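Local atomic coordinates of processed glycerol phosphate lipoteichoic acid synthase 2 (Bacillus subtilis, PDB entry 2W8D), a protein that belongs to the sulfatase family of the alkaline phosphatase clan, with an alpha/beta fold that binds a magnesium ion. Residues Ser102-Lys107 with Trp137-Met142; Asn110-Val115 with Lys144-Asp149; Pro173-Ser178 with Gln233-Phe238; Ala127-Asn132 with Phe189-Ile194. All blocks are in the same frame, centred on the assembly; numbering follows the deposited sequence.

Interaction 1 of 4, residues Ser102-Lys107 with Trp137-Met142; sequences SVFVNK and WNRNEM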
loop_
_atom_site.group_PDB
_atom_site.type_symbol
_atom_site.label_atom_id
_atom_site.label_comp_id
_atom_site.label_asym_id
_atom_site.label_seq_id
_atom_site.Cartn_x
_atom_site.Cartn_y
_atom_site.Cartn_z
ATOM N N SER A 102 -9.458 -14.193 -1.183
ATOM C CA SER A 102 -9.455 -12.770 -1.056
ATOM C C SER A 102 -10.299 -12.349 0.156
ATOM O O SER A 102 -11.498 -12.702 0.259
ATOM C CB SER A 102 -10.024 -12.142 -2.330
ATOM O OG SER A 102 -10.512 -10.842 -2.023
ATOM N N VAL A 103 -9.679 -11.553 1.035
ATOM C CA VAL A 103 -10.394 -11.018 2.188
ATOM C C VAL A 103 -11.534 -10.060 1.774
ATOM O O VAL A 103 -12.581 -10.082 2.388
ATOM C CB VAL A 103 -9.448 -10.320 3.231
ATOM C CG1 VAL A 103 -8.655 -9.160 2.603
ATOM C CG2 VAL A 103 -10.266 -9.838 4.460
ATOM N N PHE A 104 -11.327 -9.248 0.735
ATOM C CA PHE A 104 -12.406 -8.399 0.188
ATOM C C PHE A 104 -13.630 -9.186 -0.234
ATOM O O PHE A 104 -14.766 -8.767 0.025
ATOM C CB PHE A 104 -11.921 -7.562 -1.007
ATOM C CG PHE A 104 -11.573 -6.135 -0.656
ATOM C CD1 PHE A 104 -10.599 -5.852 0.305
ATOM C CD2 PHE A 104 -12.216 -5.054 -1.301
ATOM C CE1 PHE A 104 -10.235 -4.496 0.620
ATOM C CE2 PHE A 104 -11.871 -3.712 -0.988
ATOM C CZ PHE A 104 -10.886 -3.434 -0.023
ATOM N N VAL A 105 -13.401 -10.314 -0.914
ATOM C CA VAL A 105 -14.499 -11.130 -1.384
ATOM C C VAL A 105 -15.177 -11.857 -0.231
ATOM O O VAL A 105 -16.398 -11.990 -0.227
ATOM C CB VAL A 105 -14.020 -12.168 -2.437
ATOM C CG1 VAL A 105 -15.159 -13.116 -2.845
ATOM C CG2 VAL A 105 -13.416 -11.473 -3.644
ATOM N N ASN A 106 -14.407 -12.345 0.741
ATOM C CA ASN A 106 -14.987 -13.325 1.688
ATOM C C ASN A 106 -15.326 -12.781 3.082
ATOM O O ASN A 106 -16.121 -13.387 3.790
ATOM C CB ASN A 106 -14.082 -14.556 1.803
ATOM C CG ASN A 106 -14.100 -15.397 0.545
ATOM O OD1 ASN A 106 -15.153 -15.733 0.036
ATOM N ND2 ASN A 106 -12.937 -15.739 0.043
ATOM N N LYS A 107 -14.744 -11.641 3.458
ATOM C CA LYS A 107 -14.879 -11.131 4.816
ATOM C C LYS A 107 -15.518 -9.772 4.879
ATOM O O LYS A 107 -15.334 -9.049 5.877
ATOM C CB LYS A 107 -13.508 -11.053 5.477
ATOM C CG LYS A 107 -12.842 -12.366 5.705
ATOM C CD LYS A 107 -13.706 -13.278 6.577
ATOM C CE LYS A 107 -12.983 -14.573 6.856
ATOM N NZ LYS A 107 -13.912 -15.594 7.476
ATOM N N TRP A 137 -13.370 -6.814 -7.446
ATOM C CA TRP A 137 -12.879 -7.180 -6.121
ATOM C C TRP A 137 -13.902 -6.956 -5.008
ATOM O O TRP A 137 -13.513 -6.767 -3.869
ATOM C CB TRP A 137 -11.579 -6.443 -5.765
ATOM C CG TRP A 137 -10.284 -6.999 -6.303
ATOM C CD1 TRP A 137 -9.301 -6.293 -6.941
ATOM C CD2 TRP A 137 -9.812 -8.362 -6.229
ATOM N NE1 TRP A 137 -8.253 -7.128 -7.280
ATOM C CE2 TRP A 137 -8.534 -8.398 -6.847
ATOM C CE3 TRP A 137 -10.327 -9.546 -5.673
ATOM C CZ2 TRP A 137 -7.778 -9.580 -6.958
ATOM C CZ3 TRP A 137 -9.575 -10.715 -5.773
ATOM C CH2 TRP A 137 -8.310 -10.721 -6.415
ATOM N N ASN A 138 -15.201 -7.008 -5.301
ATOM C CA ASN A 138 -16.223 -6.823 -4.262
ATOM C C ASN A 138 -16.061 -5.490 -3.452
ATOM O O ASN A 138 -16.513 -5.378 -2.293
ATOM C CB ASN A 138 -16.245 -8.043 -3.327
ATOM C CG ASN A 138 -17.546 -8.188 -2.561
ATOM O OD1 ASN A 138 -18.606 -7.923 -3.086
ATOM N ND2 ASN A 138 -17.466 -8.653 -1.312
ATOM N N ARG A 139 -15.430 -4.484 -4.058
ATOM C CA ARG A 139 -15.191 -3.214 -3.367
ATOM C C ARG A 139 -16.473 -2.574 -2.847
ATOM O O ARG A 139 -16.484 -2.057 -1.759
ATOM C CB ARG A 139 -14.432 -2.207 -4.254
ATOM C CG ARG A 139 -13.002 -2.635 -4.535
ATOM C CD ARG A 139 -12.272 -1.582 -5.310
ATOM N NE ARG A 139 -10.851 -1.868 -5.417
ATOM C CZ ARG A 139 -10.250 -2.333 -6.510
ATOM N NH1 ARG A 139 -8.930 -2.538 -6.502
ATOM N NH2 ARG A 139 -10.968 -2.618 -7.598
ATOM N N ASN A 140 -17.537 -2.581 -3.624
ATOM C CA ASN A 140 -18.746 -1.931 -3.148
ATOM C C ASN A 140 -19.329 -2.526 -1.857
ATOM O O ASN A 140 -20.001 -1.827 -1.121
ATOM C CB ASN A 140 -19.814 -1.754 -4.243
ATOM C CG ASN A 140 -20.399 -3.049 -4.723
ATOM O OD1 ASN A 140 -19.897 -4.116 -4.444
ATOM N ND2 ASN A 140 -21.473 -2.954 -5.486
ATOM N N GLU A 141 -19.066 -3.793 -1.575
ATOM C CA GLU A 141 -19.525 -4.394 -0.304
ATOM C C GLU A 141 -18.531 -4.058 0.832
ATOM O O GLU A 141 -18.953 -3.600 1.896
ATOM C CB GLU A 141 -19.815 -5.912 -0.425
ATOM C CG GLU A 141 -20.691 -6.388 0.700
ATOM C CD GLU A 141 -20.843 -7.924 0.885
ATOM O OE1 GLU A 141 -20.168 -8.748 0.183
ATOM O OE2 GLU A 141 -21.666 -8.279 1.791
HETATM N N MSE A 142 -17.236 -4.214 0.581
HETATM C CA MSE A 142 -16.203 -4.064 1.606
HETATM C C MSE A 142 -15.962 -2.634 2.083
HETATM O O MSE A 142 -15.641 -2.414 3.243
HETATM C CB MSE A 142 -14.864 -4.654 1.108
HETATM C CG MSE A 142 -13.640 -4.398 2.010
HETATM SE SE MSE A 142 -13.884 -5.203 3.823
HETATM C CE MSE A 142 -13.196 -7.052 3.605
#
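Met-142, modelled as selenomethionine, lays its CG over the centre of the Phe-104 ring, 3.4 Å from the ring centroid and 6° off the normal, in a CH-pi contact. CG stands anti to its backbone N (chi1 172°), which carries it across the ring; bends farther out leave SE in an oblique Met-aromatic contact and bring CE 3.3 Å from Val-103 O, a path that suits an unbranched, flexible chain. At the ring's edge, Phe-104 CD2 meets Trp-137 O at 3.3 Å, where the slightly positive ring hydrogens suit a carbonyl. Asn-138 ND2 donates to Phe-104 O (3.0 Å, 165°) and also to Glu-141 OE1, so both amide hydrogens are engaged and the amide's rotation is fixed. Ser-102, which N-caps helix 103-106, rests CB 3.8 Å from Trp-137 CZ3. Trp-137 NE1 bonds a phosphate oxygen of the phosphothreonine at position 84, itself a magnesium ligand, which places Trp-137 in the second shell of the metal site of an alkaline phosphatase-like fold.

Interaction 2 of 4, residues Asn110-Val115 with Lys144-Asp149; sequences NTLQSV and KAEGID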
loop_
_atom_site.group_PDB
_atom_site.type_symbol
_atom_site.label_atom_id
_atom_site.label_comp_id
_atom_site.label_asym_id
_atom_site.label_seq_id
_atom_site.Cartn_x
_atom_site.Cartn_y
_atom_site.Cartn_z
ATOM N N ASN A 110 -17.452 -8.915 7.932
ATOM C CA ASN A 110 -16.780 -8.709 9.223
ATOM C C ASN A 110 -17.123 -7.312 9.799
ATOM O O ASN A 110 -17.435 -6.395 9.030
ATOM C CB ASN A 110 -15.255 -8.934 9.119
ATOM C CG ASN A 110 -14.851 -10.383 9.420
ATOM O OD1 ASN A 110 -15.635 -11.324 9.217
ATOM N ND2 ASN A 110 -13.644 -10.564 9.922
ATOM N N THR A 111 -17.096 -7.164 11.128
ATOM C CA THR A 111 -17.120 -5.841 11.743
ATOM C C THR A 111 -15.703 -5.241 11.732
ATOM O O THR A 111 -14.744 -5.839 12.228
ATOM C CB THR A 111 -17.696 -5.870 13.186
ATOM O OG1 THR A 111 -19.072 -6.341 13.174
ATOM C CG2 THR A 111 -17.616 -4.472 13.828
ATOM N N LEU A 112 -15.571 -4.060 11.142
ATOM C CA LEU A 112 -14.271 -3.429 10.993
ATOM C C LEU A 112 -14.176 -2.076 11.699
ATOM O O LEU A 112 -15.186 -1.405 11.938
ATOM C CB LEU A 112 -13.927 -3.294 9.505
ATOM C CG LEU A 112 -13.779 -4.604 8.727
ATOM C CD1 LEU A 112 -13.423 -4.276 7.318
ATOM C CD2 LEU A 112 -12.731 -5.516 9.349
ATOM N N GLN A 113 -12.949 -1.687 12.038
ATOM C CA GLN A 113 -12.713 -0.399 12.677
ATOM C C GLN A 113 -11.612 0.316 11.910
ATOM O O GLN A 113 -10.523 0.561 12.414
ATOM C CB GLN A 113 -12.447 -0.578 14.174
ATOM C CG GLN A 113 -13.602 -1.356 14.805
ATOM C CD GLN A 113 -13.386 -1.811 16.231
ATOM O OE1 GLN A 113 -12.272 -2.068 16.636
ATOM N NE2 GLN A 113 -14.482 -1.950 16.990
ATOM N N SER A 114 -11.921 0.633 10.660
ATOM C CA SER A 114 -10.968 1.224 9.724
ATOM C C SER A 114 -10.558 2.667 10.026
ATOM O O SER A 114 -11.258 3.394 10.744
ATOM C CB SER A 114 -11.583 1.223 8.331
ATOM O OG SER A 114 -11.972 -0.091 7.975
ATOM N N VAL A 115 -9.450 3.069 9.417
ATOM C CA VAL A 115 -8.992 4.448 9.392
ATOM C C VAL A 115 -10.061 5.432 8.886
ATOM O O VAL A 115 -10.399 6.365 9.594
ATOM C CB VAL A 115 -7.693 4.563 8.576
ATOM C CG1 VAL A 115 -7.155 5.965 8.654
ATOM C CG2 VAL A 115 -6.666 3.561 9.133
ATOM N N LYS A 144 -18.173 -0.465 2.364
ATOM C CA LYS A 144 -19.277 -0.073 3.223
ATOM C C LYS A 144 -18.945 -0.496 4.638
ATOM O O LYS A 144 -19.209 0.245 5.598
ATOM C CB LYS A 144 -20.561 -0.751 2.788
ATOM C CG LYS A 144 -21.090 -0.270 1.483
ATOM C CD LYS A 144 -22.313 -1.084 1.178
ATOM C CE LYS A 144 -23.347 -0.276 0.506
ATOM N NZ LYS A 144 -23.307 -0.521 -0.932
ATOM N N ALA A 145 -18.350 -1.680 4.763
ATOM C CA ALA A 145 -17.927 -2.176 6.063
ATOM C C ALA A 145 -16.823 -1.264 6.625
ATOM O O ALA A 145 -16.683 -1.122 7.847
ATOM C CB ALA A 145 -17.421 -3.633 5.938
ATOM N N GLU A 146 -16.051 -0.654 5.730
ATOM C CA GLU A 146 -14.899 0.170 6.141
ATOM C C GLU A 146 -15.272 1.628 6.456
ATOM O O GLU A 146 -14.433 2.415 6.900
ATOM C CB GLU A 146 -13.756 0.098 5.104
ATOM C CG GLU A 146 -13.083 -1.285 5.036
ATOM C CD GLU A 146 -11.927 -1.386 4.008
ATOM O OE1 GLU A 146 -11.909 -0.630 2.986
ATOM O OE2 GLU A 146 -11.029 -2.243 4.251
ATOM N N GLY A 147 -16.542 1.954 6.233
ATOM C CA GLY A 147 -17.061 3.288 6.370
ATOM C C GLY A 147 -16.716 4.287 5.290
ATOM O O GLY A 147 -16.782 5.492 5.536
ATOM N N ILE A 148 -16.336 3.842 4.102
ATOM C CA ILE A 148 -15.980 4.811 3.085
ATOM C C ILE A 148 -17.293 5.494 2.653
ATOM O O ILE A 148 -18.238 4.793 2.262
ATOM C CB ILE A 148 -15.259 4.213 1.859
ATOM C CG1 ILE A 148 -13.984 3.407 2.205
ATOM C CG2 ILE A 148 -14.911 5.314 0.852
ATOM C CD1 ILE A 148 -13.093 3.968 3.223
ATOM N N ASP A 149 -17.350 6.838 2.727
ATOM C CA ASP A 149 -18.616 7.573 2.442
ATOM C C ASP A 149 -18.950 7.550 0.971
ATOM O O ASP A 149 -20.115 7.523 0.621
ATOM C CB ASP A 149 -18.588 9.071 2.868
ATOM C CG ASP A 149 -18.352 9.260 4.341
ATOM O OD1 ASP A 149 -19.237 8.867 5.101
ATOM O OD2 ASP A 149 -17.272 9.757 4.746
HETATM O O HOH W 1 -14.966 0.340 9.933
HETATM O O HOH W 2 -17.864 -2.696 9.756
#
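Ser-114 and Leu-112 press against Glu-146, next to the C-terminal end of helix 139-145, which a Schellman motif closes: Gly-147 takes positive phi, a conformation that costs a residue without a side chain little, and its N bonds back to Lys-144 O. The tight part gathers round one methylene, Glu-146 CG. Ser-114 OG lies 3.4 Å from Glu-146 CG, and Leu-112 CD1 comes 3.8 Å from the same carbon. Glu-146 CG is anti to its carbonyl carbon (chi1 -68°), which brings it within reach of both, and the chain then runs on extended. Outside the segments, Glu-146 OE2 bonds Asn-93 ND2 and Ser-114 OG bonds Asn-93 OD1. Ala-145 adds a CB 4.3 Å from Leu-112 CD1, a small methyl that lets the loop come near.

The backbones, by contrast, do not bond to each other directly; water fills the looser side. One water accepts from Ser-114 N and donates to Ala-145 O, with a weak bond to Leu-112 O besides. A second accepts from Leu-112 N at 3.0 Å and donates to that same carbonyl, 2.7 Å from Ala-145 O, which thereby receives two water donors.

Interaction 3 of 4, residues Pro173-Ser178 with Gln233-Phe238; sequences PFFKES and QSIEQF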
loop_
_atom_site.group_PDB
_atom_site.type_symbol
_atom_site.label_atom_id
_atom_site.label_comp_id
_atom_site.label_asym_id
_atom_site.label_seq_id
_atom_site.Cartn_x
_atom_site.Cartn_y
_atom_site.Cartn_z
ATOM N N PRO A 173 -6.191 10.297 -18.128
ATOM C CA PRO A 173 -7.553 10.876 -18.034
ATOM C C PRO A 173 -8.283 10.559 -16.720
ATOM O O PRO A 173 -9.127 11.334 -16.286
ATOM C CB PRO A 173 -8.299 10.263 -19.225
ATOM C CG PRO A 173 -7.508 9.049 -19.583
ATOM C CD PRO A 173 -6.084 9.328 -19.230
ATOM N N PHE A 174 -7.960 9.433 -16.087
ATOM C CA PHE A 174 -8.560 9.120 -14.797
ATOM C C PHE A 174 -8.186 10.215 -13.794
ATOM O O PHE A 174 -9.051 10.743 -13.118
ATOM C CB PHE A 174 -8.154 7.720 -14.320
ATOM C CG PHE A 174 -8.246 7.531 -12.847
ATOM C CD1 PHE A 174 -9.469 7.379 -12.229
ATOM C CD2 PHE A 174 -7.095 7.514 -12.071
ATOM C CE1 PHE A 174 -9.550 7.200 -10.855
ATOM C CE2 PHE A 174 -7.171 7.343 -10.695
ATOM C CZ PHE A 174 -8.402 7.185 -10.091
ATOM N N PHE A 175 -6.913 10.590 -13.730
ATOM C CA PHE A 175 -6.503 11.690 -12.849
ATOM C C PHE A 175 -7.056 13.081 -13.200
ATOM O O PHE A 175 -7.373 13.848 -12.291
ATOM C CB PHE A 175 -4.993 11.746 -12.684
ATOM C CG PHE A 175 -4.445 10.717 -11.752
ATOM C CD1 PHE A 175 -4.876 10.654 -10.435
ATOM C CD2 PHE A 175 -3.457 9.809 -12.189
ATOM C CE1 PHE A 175 -4.343 9.706 -9.569
ATOM C CE2 PHE A 175 -2.925 8.892 -11.345
ATOM C CZ PHE A 175 -3.372 8.806 -10.031
ATOM N N LYS A 176 -7.183 13.407 -14.486
ATOM C CA LYS A 176 -7.762 14.676 -14.888
ATOM C C LYS A 176 -9.195 14.830 -14.399
ATOM O O LYS A 176 -9.542 15.817 -13.755
ATOM C CB LYS A 176 -7.781 14.787 -16.415
ATOM C CG LYS A 176 -6.901 15.882 -17.011
ATOM C CD LYS A 176 -7.188 17.260 -16.433
ATOM C CE LYS A 176 -6.050 18.206 -16.844
ATOM N NZ LYS A 176 -4.762 17.844 -16.187
ATOM N N GLU A 177 -10.008 13.832 -14.745
ATOM C CA GLU A 177 -11.433 13.760 -14.425
ATOM C C GLU A 177 -11.747 13.687 -12.924
ATOM O O GLU A 177 -12.791 14.181 -12.479
ATOM C CB GLU A 177 -12.086 12.612 -15.206
ATOM C CG GLU A 177 -12.513 13.062 -16.615
ATOM C CD GLU A 177 -12.705 11.911 -17.595
ATOM O OE1 GLU A 177 -13.763 11.253 -17.549
ATOM O OE2 GLU A 177 -11.811 11.693 -18.441
ATOM N N SER A 178 -10.821 13.121 -12.153
ATOM C CA SER A 178 -10.960 13.077 -10.700
ATOM C C SER A 178 -10.844 14.439 -9.998
ATOM O O SER A 178 -11.364 14.592 -8.891
ATOM C CB SER A 178 -9.964 12.094 -10.080
ATOM O OG SER A 178 -10.145 10.781 -10.583
ATOM N N GLN A 233 4.423 9.646 -15.418
ATOM C CA GLN A 233 3.852 10.882 -15.969
ATOM C C GLN A 233 2.496 11.234 -15.373
ATOM O O GLN A 233 2.209 12.405 -15.153
ATOM C CB GLN A 233 3.789 10.810 -17.492
ATOM C CG GLN A 233 5.193 10.663 -18.118
ATOM C CD GLN A 233 5.190 10.521 -19.642
ATOM O OE1 GLN A 233 4.261 9.964 -20.234
ATOM N NE2 GLN A 233 6.241 11.027 -20.279
ATOM N N SER A 234 1.669 10.226 -15.113
ATOM C CA SER A 234 0.355 10.396 -14.513
ATOM C C SER A 234 0.458 10.956 -13.109
ATOM O O SER A 234 -0.353 11.768 -12.725
ATOM C CB SER A 234 -0.384 9.049 -14.419
ATOM O OG SER A 234 -0.516 8.404 -15.674
ATOM N N ILE A 235 1.433 10.498 -12.329
ATOM C CA ILE A 235 1.597 10.977 -10.956
ATOM C C ILE A 235 2.062 12.435 -10.994
ATOM O O ILE A 235 1.544 13.277 -10.247
ATOM C CB ILE A 235 2.606 10.127 -10.135
ATOM C CG1 ILE A 235 2.119 8.678 -10.006
ATOM C CG2 ILE A 235 2.896 10.794 -8.761
ATOM C CD1 ILE A 235 0.620 8.567 -9.711
ATOM N N GLU A 236 3.025 12.710 -11.871
ATOM C CA GLU A 236 3.477 14.089 -12.154
ATOM C C GLU A 236 2.306 15.023 -12.460
ATOM O O GLU A 236 2.161 16.072 -11.819
ATOM C CB GLU A 236 4.512 14.124 -13.305
ATOM C CG GLU A 236 4.870 15.564 -13.778
ATOM C CD GLU A 236 5.907 15.623 -14.899
ATOM O OE1 GLU A 236 6.076 14.652 -15.661
ATOM O OE2 GLU A 236 6.548 16.687 -15.045
ATOM N N GLN A 237 1.451 14.642 -13.410
ATOM C CA GLN A 237 0.279 15.482 -13.737
ATOM C C GLN A 237 -0.610 15.654 -12.495
ATOM O O GLN A 237 -0.935 16.768 -12.122
ATOM C CB GLN A 237 -0.496 14.919 -14.936
ATOM C CG GLN A 237 -1.914 15.457 -15.120
ATOM C CD GLN A 237 -2.903 14.369 -15.537
ATOM O OE1 GLN A 237 -2.657 13.650 -16.501
ATOM N NE2 GLN A 237 -4.034 14.245 -14.801
ATOM N N PHE A 238 -0.966 14.567 -11.833
ATOM C CA PHE A 238 -1.738 14.632 -10.577
ATOM C C PHE A 238 -1.157 15.627 -9.556
ATOM O O PHE A 238 -1.891 16.464 -9.000
ATOM C CB PHE A 238 -1.850 13.237 -9.969
ATOM C CG PHE A 238 -2.784 13.131 -8.800
ATOM C CD1 PHE A 238 -4.087 13.674 -8.847
ATOM C CD2 PHE A 238 -2.403 12.401 -7.675
ATOM C CE1 PHE A 238 -4.983 13.520 -7.756
ATOM C CE2 PHE A 238 -3.304 12.223 -6.569
ATOM C CZ PHE A 238 -4.605 12.789 -6.618
#
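Phe-175 is the knob of this helix pair: its side chain fits among Ser-234, Ile-235, Gln-237 and Phe-238 of the other helix. The segments run nearly parallel, axes 9.5 Å apart and inclined by 15°. The rings of Phe-175 and Phe-238 form an offset stack with centroids 4.5 Å apart and planes at 25°, and Phe-175 CD1 approaches Phe-238 CD1 to 3.5 Å. Phe-238 CB stays over one face of the Phe-175 ring and Phe-174 CE2 lies over the opposite face, so the ring is held from both sides. Farther out on the Phe-175 ring, CE2 touches Ile-235 CD1 at 3.9 Å.

Gln-237 closes the solvent-facing side. The tip of its amide, NE2, rests 3.4 Å from Phe-175 CB and makes a weak hydrogen bond to Lys-172 O, while its CG lies 3.9 Å from Lys-176 NZ. Lys-176 NZ itself pairs with Asp-241. On the inner side, Phe-238 packs on Ile-35 and Val-37 of strand 33-39 and meets the Phe-193 ring, and Ile-235 also reaches helix 58-65, so helices 171-183 and 219-244 lie together against the central sheet.

Interaction 4 of 4, residues Ala127-Asn132 with Phe189-Ile194; sequences ATFHGN and FYTKFI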
loop_
_atom_site.group_PDB
_atom_site.type_symbol
_atom_site.label_atom_id
_atom_site.label_comp_id
_atom_site.label_asym_id
_atom_site.label_seq_id
_atom_site.Cartn_x
_atom_site.Cartn_y
_atom_site.Cartn_z
ATOM N N ALA A 127 -13.578 9.003 0.443
ATOM C CA ALA A 127 -13.979 8.587 -0.914
ATOM C C ALA A 127 -12.885 7.770 -1.617
ATOM O O ALA A 127 -11.703 8.069 -1.471
ATOM C CB ALA A 127 -14.335 9.815 -1.767
ATOM N N THR A 128 -13.279 6.757 -2.401
ATOM C CA THR A 128 -12.340 6.075 -3.282
ATOM C C THR A 128 -12.573 6.518 -4.713
ATOM O O THR A 128 -13.722 6.737 -5.096
ATOM C CB THR A 128 -12.535 4.563 -3.204
ATOM O OG1 THR A 128 -12.272 4.133 -1.861
ATOM C CG2 THR A 128 -11.619 3.842 -4.195
ATOM N N PHE A 129 -11.489 6.644 -5.495
ATOM C CA PHE A 129 -11.575 6.906 -6.929
ATOM C C PHE A 129 -11.000 5.729 -7.676
ATOM O O PHE A 129 -9.945 5.220 -7.320
ATOM C CB PHE A 129 -10.795 8.167 -7.289
ATOM C CG PHE A 129 -11.318 9.399 -6.620
ATOM C CD1 PHE A 129 -12.158 10.277 -7.306
ATOM C CD2 PHE A 129 -11.019 9.660 -5.283
ATOM C CE1 PHE A 129 -12.663 11.394 -6.678
ATOM C CE2 PHE A 129 -11.528 10.795 -4.645
ATOM C CZ PHE A 129 -12.349 11.656 -5.343
ATOM N N HIS A 130 -11.661 5.289 -8.726
ATOM C CA HIS A 130 -11.166 4.153 -9.478
ATOM C C HIS A 130 -11.914 4.066 -10.790
ATOM O O HIS A 130 -13.134 4.221 -10.830
ATOM C CB HIS A 130 -11.387 2.897 -8.666
ATOM C CG HIS A 130 -10.822 1.666 -9.283
ATOM N ND1 HIS A 130 -9.483 1.535 -9.591
ATOM C CD2 HIS A 130 -11.410 0.506 -9.640
ATOM C CE1 HIS A 130 -9.276 0.344 -10.120
ATOM N NE2 HIS A 130 -10.428 -0.301 -10.154
ATOM N N GLY A 131 -11.176 3.843 -11.873
ATOM C CA GLY A 131 -11.756 3.887 -13.213
ATOM C C GLY A 131 -12.290 2.555 -13.692
ATOM O O GLY A 131 -12.066 2.197 -14.834
ATOM N N ASN A 132 -12.984 1.820 -12.828
ATOM C CA ASN A 132 -13.528 0.507 -13.173
ATOM C C ASN A 132 -14.792 0.301 -12.348
ATOM O O ASN A 132 -15.020 1.046 -11.406
ATOM C CB ASN A 132 -12.500 -0.609 -12.903
ATOM C CG ASN A 132 -12.927 -1.990 -13.485
ATOM O OD1 ASN A 132 -13.890 -2.097 -14.232
ATOM N ND2 ASN A 132 -12.196 -3.034 -13.131
ATOM N N PHE A 189 -10.688 15.652 4.050
ATOM C CA PHE A 189 -11.088 14.421 3.379
ATOM C C PHE A 189 -9.996 13.380 3.378
ATOM O O PHE A 189 -8.810 13.710 3.392
ATOM C CB PHE A 189 -11.580 14.698 1.956
ATOM C CG PHE A 189 -10.547 15.324 1.063
ATOM C CD1 PHE A 189 -9.425 14.611 0.659
ATOM C CD2 PHE A 189 -10.695 16.616 0.617
ATOM C CE1 PHE A 189 -8.453 15.218 -0.171
ATOM C CE2 PHE A 189 -9.752 17.208 -0.208
ATOM C CZ PHE A 189 -8.641 16.518 -0.598
ATOM N N TYR A 190 -10.403 12.110 3.337
ATOM C CA TYR A 190 -9.496 10.978 3.262
ATOM C C TYR A 190 -9.872 10.181 2.009
ATOM O O TYR A 190 -11.001 9.695 1.911
ATOM C CB TYR A 190 -9.701 10.128 4.514
ATOM C CG TYR A 190 -8.994 8.772 4.540
ATOM C CD1 TYR A 190 -9.482 7.671 3.818
ATOM C CD2 TYR A 190 -7.886 8.594 5.359
ATOM C CE1 TYR A 190 -8.831 6.438 3.898
ATOM C CE2 TYR A 190 -7.255 7.403 5.458
ATOM C CZ TYR A 190 -7.701 6.339 4.725
ATOM O OH TYR A 190 -7.005 5.193 4.893
ATOM N N THR A 191 -8.942 10.046 1.070
ATOM C CA THR A 191 -9.255 9.586 -0.287
ATOM C C THR A 191 -8.255 8.582 -0.811
ATOM O O THR A 191 -7.081 8.622 -0.424
ATOM C CB THR A 191 -9.294 10.744 -1.305
ATOM O OG1 THR A 191 -8.097 11.522 -1.196
ATOM C CG2 THR A 191 -10.464 11.618 -1.031
ATOM N N LYS A 192 -8.736 7.685 -1.679
ATOM C CA LYS A 192 -7.923 6.631 -2.265
ATOM C C LYS A 192 -8.031 6.675 -3.771
ATOM O O LYS A 192 -9.145 6.609 -4.308
ATOM C CB LYS A 192 -8.380 5.238 -1.796
ATOM C CG LYS A 192 -8.137 4.910 -0.311
ATOM C CD LYS A 192 -9.330 4.091 0.288
ATOM C CE LYS A 192 -9.629 2.856 -0.527
ATOM N NZ LYS A 192 -8.377 2.026 -0.680
ATOM N N PHE A 193 -6.878 6.766 -4.442
ATOM C CA PHE A 193 -6.823 6.669 -5.891
ATOM C C PHE A 193 -6.196 5.347 -6.343
ATOM O O PHE A 193 -5.005 5.083 -6.097
ATOM C CB PHE A 193 -6.036 7.853 -6.452
ATOM C CG PHE A 193 -6.770 9.168 -6.359
ATOM C CD1 PHE A 193 -7.395 9.697 -7.466
ATOM C CD2 PHE A 193 -6.836 9.865 -5.157
ATOM C CE1 PHE A 193 -8.084 10.913 -7.376
ATOM C CE2 PHE A 193 -7.485 11.055 -5.063
ATOM C CZ PHE A 193 -8.121 11.603 -6.175
ATOM N N ILE A 194 -6.999 4.492 -6.970
ATOM C CA ILE A 194 -6.498 3.181 -7.391
ATOM C C ILE A 194 -6.207 3.200 -8.890
ATOM O O ILE A 194 -7.135 3.200 -9.709
ATOM C CB ILE A 194 -7.480 2.020 -7.050
ATOM C CG1 ILE A 194 -8.109 2.188 -5.648
ATOM C CG2 ILE A 194 -6.774 0.606 -7.283
ATOM C CD1 ILE A 194 -7.138 2.114 -4.465
HETATM O O HOH W 3 -8.279 4.039 -11.963
#
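Ala-127 and Phe-129, on strand 125-130, bond to strand 189-194, its parallel neighbour in the central sheet of this alpha/beta fold. Backbone hydrogen bonds come first: Ala-127 N bonds Tyr-190 O and its O receives Lys-192 N, then Phe-129 N bonds Lys-192 O and Phe-129 O receives Ile-194 N. Thr-128 turns its own backbone the other way, to strand 150-152.

Aromatic packing occupies the face that carries Phe-129 and Phe-193. Their side chains lie side by side, and the rings form an offset stack with centroids 4.4 Å apart and planes at 4°. Thr-191 CG2 meets the Phe-129 edge, 3.9 Å from CE2.

On the other face the contacts are mixed. Lys-192 bends its chain so that CE lies 3.2 Å from Thr-128 OG1, a buried hydroxyl with no polar partner in the model, while NZ goes on to Glu-88 and Glu-92. His-130 ND1 donates in the ring plane to Ile-194 O at 2.9 Å; that oxygen also accepts from a water held by Gly-131 N.

Interactions 1 and 2 share helix 139-145 and touch where Met-142 SE packs on Leu-112 CD1; the first is partly buried, the second is buried yet relies on water to join its backbones. Interaction 4, whose touching residues are all buried, is the one built on regular strand hydrogen bonds. Arg-139 of interaction 1 reaches its His-130 and Ile-194, so helix 139-145 lies on one side of these strands, while Ile-148 of interaction 2 touches the strand backbone at Ala-127 and Thr-128. Interaction 3 packs helices on the opposite face, Phe-238, Phe-175 and Ser-178 meeting Phe-193; its chemistry is aromatic inside and charged toward solvent.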